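Local coordinates for eukaryotic initiation factor 4F subunit p150 (Saccharomyces cerevisiae, PDB 2VSO), which scaffolds translation initiation as the large subunit of the cap-binding eIF4F complex, this chain being its middle, eIF4A-binding MIF4G domain, at residues E73-K76 with A77-Q81; G181-R185 with L186-T190. One frame throughout, in Å; residues are numbered along the deposited sequence.

Contact 1 of 2, residues E73-K76 with A77-Q81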
loop_
_atom_site.group_PDB
_atom_site.type_symbol
_atom_site.label_atom_id
_atom_site.label_comp_id
_atom_site.label_asym_id
_atom_site.label_seq_id
_atom_site.Cartn_x
_atom_site.Cartn_y
_atom_site.Cartn_z
ATOM N N GLU C 73 3.857 18.968 32.563
ATOM C CA GLU C 73 2.845 19.299 31.560
ATOM C C GLU C 73 3.257 19.118 30.091
ATOM O O GLU C 73 2.412 18.813 29.257
ATOM C CB GLU C 73 2.309 20.721 31.780
ATOM C CG GLU C 73 3.366 21.745 32.163
ATOM C CD GLU C 73 3.278 22.167 33.631
ATOM O OE1 GLU C 73 3.189 21.277 34.508
ATOM O OE2 GLU C 73 3.296 23.391 33.890
ATOM N N THR C 74 4.537 19.328 29.791
ATOM C CA THR C 74 5.068 19.303 28.431
ATOM C C THR C 74 5.333 17.869 27.980
ATOM O O THR C 74 5.087 17.507 26.836
ATOM C CB THR C 74 6.381 20.096 28.336
ATOM O OG1 THR C 74 6.099 21.504 28.339
ATOM C CG2 THR C 74 7.151 19.727 27.068
ATOM N N LEU C 75 5.838 17.064 28.905
ATOM C CA LEU C 75 6.025 15.644 28.683
ATOM C C LEU C 75 4.685 14.919 28.559
ATOM O O LEU C 75 4.534 14.036 27.728
ATOM C CB LEU C 75 6.853 15.050 29.818
ATOM C CG LEU C 75 6.882 13.534 29.967
ATOM C CD1 LEU C 75 7.499 12.883 28.741
ATOM C CD2 LEU C 75 7.663 13.194 31.221
ATOM N N LYS C 76 3.710 15.275 29.391
ATOM C CA LYS C 76 2.367 14.719 29.229
ATOM C C LYS C 76 1.905 15.038 27.822
ATOM O O LYS C 76 1.203 14.245 27.186
ATOM C CB LYS C 76 1.370 15.367 30.187
ATOM C CG LYS C 76 1.450 14.971 31.661
ATOM C CD LYS C 76 0.513 15.880 32.498
ATOM C CE LYS C 76 0.523 15.553 33.994
ATOM N NZ LYS C 76 0.121 16.735 34.832
ATOM N N ALA C 77 2.299 16.219 27.347
ATOM C CA ALA C 77 1.775 16.753 26.108
ATOM C C ALA C 77 2.397 16.012 24.909
ATOM O O ALA C 77 1.730 15.726 23.912
ATOM C CB ALA C 77 2.034 18.248 26.040
ATOM N N VAL C 78 3.675 15.690 25.051
ATOM C CA VAL C 78 4.429 14.908 24.091
ATOM C C VAL C 78 3.916 13.474 23.977
ATOM O O VAL C 78 3.715 12.985 22.872
ATOM C CB VAL C 78 5.911 14.884 24.468
ATOM C CG1 VAL C 78 6.610 13.686 23.834
ATOM C CG2 VAL C 78 6.568 16.193 24.073
ATOM N N ILE C 79 3.704 12.801 25.107
ATOM C CA ILE C 79 3.104 11.462 25.076
ATOM C C ILE C 79 1.764 11.499 24.347
ATOM O O ILE C 79 1.458 10.634 23.539
ATOM C CB ILE C 79 2.836 10.875 26.490
ATOM C CG1 ILE C 79 4.126 10.681 27.293
ATOM C CG2 ILE C 79 2.088 9.573 26.380
ATOM C CD1 ILE C 79 5.345 10.503 26.451
ATOM N N GLU C 80 0.954 12.502 24.648
ATOM C CA GLU C 80 -0.405 12.545 24.137
ATOM C C GLU C 80 -0.400 12.703 22.624
ATOM O O GLU C 80 -1.294 12.218 21.923
ATOM C CB GLU C 80 -1.157 13.701 24.765
ATOM C CG GLU C 80 -2.571 13.862 24.249
ATOM C CD GLU C 80 -3.148 15.236 24.538
ATOM O OE1 GLU C 80 -4.369 15.412 24.354
ATOM O OE2 GLU C 80 -2.379 16.138 24.940
ATOM N N GLN C 81 0.622 13.387 22.130
ATOM C CA GLN C 81 0.749 13.639 20.709
ATOM C C GLN C 81 1.289 12.426 19.962
ATOM O O GLN C 81 0.977 12.228 18.789
ATOM C CB GLN C 81 1.665 14.831 20.464
ATOM C CG GLN C 81 0.986 16.163 20.562
ATOM C CD GLN C 81 1.928 17.293 20.201
ATOM O OE1 GLN C 81 2.357 17.416 19.053
ATOM N NE2 GLN C 81 2.255 18.129 21.181
#

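Contact 2 of 2, residues G181-R185 with L186-T190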
loop_
_atom_site.group_PDB
_atom_site.type_symbol
_atom_site.label_atom_id
_atom_site.label_comp_id
_atom_site.label_asym_id
_atom_site.label_seq_id
_atom_site.Cartn_x
_atom_site.Cartn_y
_atom_site.Cartn_z
ATOM N N GLY C 181 -0.786 -2.904 21.450
ATOM C CA GLY C 181 -0.170 -4.200 21.211
ATOM C C GLY C 181 1.329 -4.096 21.008
ATOM O O GLY C 181 2.082 -4.982 21.381
ATOM N N PHE C 182 1.757 -2.995 20.411
ATOM C CA PHE C 182 3.172 -2.703 20.227
ATOM C C PHE C 182 3.877 -2.132 21.465
ATOM O O PHE C 182 5.087 -2.241 21.595
ATOM C CB PHE C 182 3.358 -1.774 19.032
ATOM C CG PHE C 182 3.203 -2.464 17.701
ATOM C CD1 PHE C 182 2.453 -1.890 16.686
ATOM C CD2 PHE C 182 3.807 -3.694 17.469
ATOM C CE1 PHE C 182 2.311 -2.528 15.461
ATOM C CE2 PHE C 182 3.676 -4.344 16.235
ATOM C CZ PHE C 182 2.926 -3.763 15.231
ATOM N N LEU C 183 3.121 -1.525 22.370
ATOM C CA LEU C 183 3.674 -1.040 23.622
ATOM C C LEU C 183 3.812 -2.201 24.597
ATOM O O LEU C 183 4.818 -2.349 25.276
ATOM C CB LEU C 183 2.746 0.018 24.217
ATOM C CG LEU C 183 2.488 1.256 23.366
ATOM C CD1 LEU C 183 1.360 2.077 23.942
ATOM C CD2 LEU C 183 3.749 2.078 23.207
ATOM N N TYR C 184 2.769 -3.015 24.665
ATOM C CA TYR C 184 2.766 -4.193 25.507
ATOM C C TYR C 184 3.951 -5.083 25.164
ATOM O O TYR C 184 4.624 -5.599 26.049
ATOM C CB TYR C 184 1.445 -4.953 25.326
ATOM C CG TYR C 184 1.383 -6.302 26.014
ATOM C CD1 TYR C 184 1.432 -7.486 25.270
ATOM C CD2 TYR C 184 1.268 -6.400 27.401
ATOM C CE1 TYR C 184 1.372 -8.741 25.886
ATOM C CE2 TYR C 184 1.210 -7.649 28.028
ATOM C CZ TYR C 184 1.271 -8.815 27.262
ATOM O OH TYR C 184 1.212 -10.045 27.864
ATOM N N ARG C 185 4.212 -5.236 23.870
ATOM C CA ARG C 185 5.257 -6.131 23.397
ATOM C C ARG C 185 6.668 -5.696 23.799
ATOM O O ARG C 185 7.562 -6.524 23.946
ATOM C CB ARG C 185 5.170 -6.274 21.888
ATOM C CG ARG C 185 5.970 -7.428 21.350
ATOM C CD ARG C 185 6.867 -6.983 20.232
ATOM N NE ARG C 185 6.269 -7.131 18.917
ATOM C CZ ARG C 185 6.742 -6.537 17.824
ATOM N NH1 ARG C 185 7.804 -5.741 17.905
ATOM N NH2 ARG C 185 6.151 -6.730 16.651
ATOM N N LEU C 186 6.869 -4.393 23.960
ATOM C CA LEU C 186 8.141 -3.871 24.448
ATOM C C LEU C 186 8.130 -3.744 25.968
ATOM O O LEU C 186 9.052 -3.184 26.545
ATOM C CB LEU C 186 8.431 -2.502 23.846
ATOM C CG LEU C 186 8.476 -2.314 22.333
ATOM C CD1 LEU C 186 8.476 -0.836 22.027
ATOM C CD2 LEU C 186 9.695 -2.963 21.734
ATOM N N ASN C 187 7.080 -4.255 26.607
ATOM C CA ASN C 187 6.943 -4.188 28.060
ATOM C C ASN C 187 6.867 -2.739 28.565
ATOM O O ASN C 187 7.427 -2.391 29.611
ATOM C CB ASN C 187 8.070 -4.965 28.753
ATOM C CG ASN C 187 8.150 -6.410 28.287
ATOM O OD1 ASN C 187 7.173 -7.152 28.368
ATOM N ND2 ASN C 187 9.321 -6.817 27.798
ATOM N N LEU C 188 6.178 -1.903 27.793
ATOM C CA LEU C 188 5.878 -0.540 28.184
ATOM C C LEU C 188 4.444 -0.430 28.725
ATOM O O LEU C 188 3.961 0.659 29.044
ATOM C CB LEU C 188 6.072 0.415 27.011
ATOM C CG LEU C 188 7.427 0.413 26.307
ATOM C CD1 LEU C 188 7.519 1.531 25.263
ATOM C CD2 LEU C 188 8.528 0.553 27.316
ATOM N N LEU C 189 3.777 -1.573 28.836
ATOM C CA LEU C 189 2.450 -1.661 29.434
ATOM C C LEU C 189 2.296 -3.016 30.109
ATOM O O LEU C 189 2.922 -3.998 29.705
ATOM C CB LEU C 189 1.338 -1.500 28.392
ATOM C CG LEU C 189 1.039 -0.163 27.712
ATOM C CD1 LEU C 189 0.020 -0.344 26.595
ATOM C CD2 LEU C 189 0.525 0.835 28.710
ATOM N N THR C 190 1.452 -3.062 31.133
ATOM C CA THR C 190 1.174 -4.295 31.850
ATOM C C THR C 190 0.007 -5.009 31.184
ATOM O O THR C 190 -0.642 -4.456 30.294
ATOM C CB THR C 190 0.833 -4.036 33.341
ATOM O OG1 THR C 190 -0.416 -3.336 33.443
ATOM C CG2 THR C 190 1.927 -3.217 34.005
#

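Contact 1 of 2, residues E73-K76 with A77-Q81
Ala77, Lys76 and Leu75 carry most of this contact, made along successive turns of one helix. The amide of Ala77 is shared rather than committed: its N lies 3.2 Å from Glu73 O and 3.1 Å from Thr74 O, and N-H angles of 124° and 122° mark both bonds as weak. Its methyl sits over the same two carbonyls, with CB 3.2 Å from Thr74 O. That oxygen has a much straighter donor in Val78 N.

Leu75 and Ile79, four residues apart, supply the side-chain contact. The two side chains run alongside each other in a common direction and meet where Leu75 CD1 comes 3.9 Å from Ile79 CD1. Leu75 holds CG anti to its backbone N (chi1 165°), whereas Ile79 turns CG1 back beside its own N, which lays that branch 3.4 Å from Leu75 O. The backbones of the same two residues are joined as well, Ile79 N reaching Leu75 O at 3.0 Å in a nearly linear bond.

Lys76 takes part through its backbone, its O accepting Glu80 N at 3.1 Å. From CG onward its chain is extended, and NZ bonds to Asn71 O, just ahead of the helix.

This segment lies in the first part of helix 73-88 in the MIF4G domain. Leu75 packs on Tyr128 and Ile79 on Leu129, both of helix 122-139; Leu75 also meets Ala63 of helix 52-64, and Val78 touches both Ile62 of that helix and Met40 of helix 33-45.

Contact 2 of 2, residues G181-R185 with L186-T190
The ring of Tyr184 presents CD2 to two backbone oxygens, Leu189 O at 3.7 Å and Thr190 O at 4.0 Å, both approaching obliquely. The ring's far end is fixed elsewhere, OH bonding to Asp231. The other flat group, the guanidinium of Arg185, has Phe182 CD2 over one face, offset toward the rim. The Arg185 chain folds at its second and third torsions to lie there.

Two backbone bonds whose spans differ from the helical i+4 to i close the helix end. Leu188 N reaches back five residues to Leu183 O at 2.9 Å, with an N-H angle of 160°. Inside that span, Asn187 N bonds three residues back to Tyr184 O at 2.9 Å, approaching from well above the carbonyl plane; the same oxygen also accepts Gln227 NE2. Asn187 makes the turn possible with its positive phi of 62°.

Apolar packing follows the turn. Leu189 crosses Leu183 at a slant and sets CD1 3.6 Å from Leu183 CB. Its CG stands beside the backbone N (chi1 -71°), which leaves CG itself 3.9 Å from the same CB. Leu183 CD2 and Leu188 CD1 approach more loosely, at 4.3 Å.

The 6→1 and 5→2 bonds, with Asn187 in left-handed conformation at C-prime, define a Schellman motif, accompanied by the apolar contact of Leu183 with Leu188 and here terminating helix 163-185 ahead of helix 191-206.

In the fold
Contact 1 lies in the opening turns of a helix and contact 2 at the close of another, and the bonding differs accordingly: mostly i+4 to i amide bonds in 73-81, weak at Ala77, and 6→1 and 5→2 bonds around a positive-phi residue in 181-190. Both are partly buried, but contact 2 is nearer the middle of the chain, its centre about 9 Å from the chain's centre against 15 Å. Their centres are about 19 Å apart and they do not touch. Helix 122-139 is common ground: Ile79 from contact 1 and Leu188 from contact 2 both pack on its Leu129. Otherwise their neighbours differ, helices 33-45 and 52-64 bordering the first, helices 93-106 and 211-228 the second.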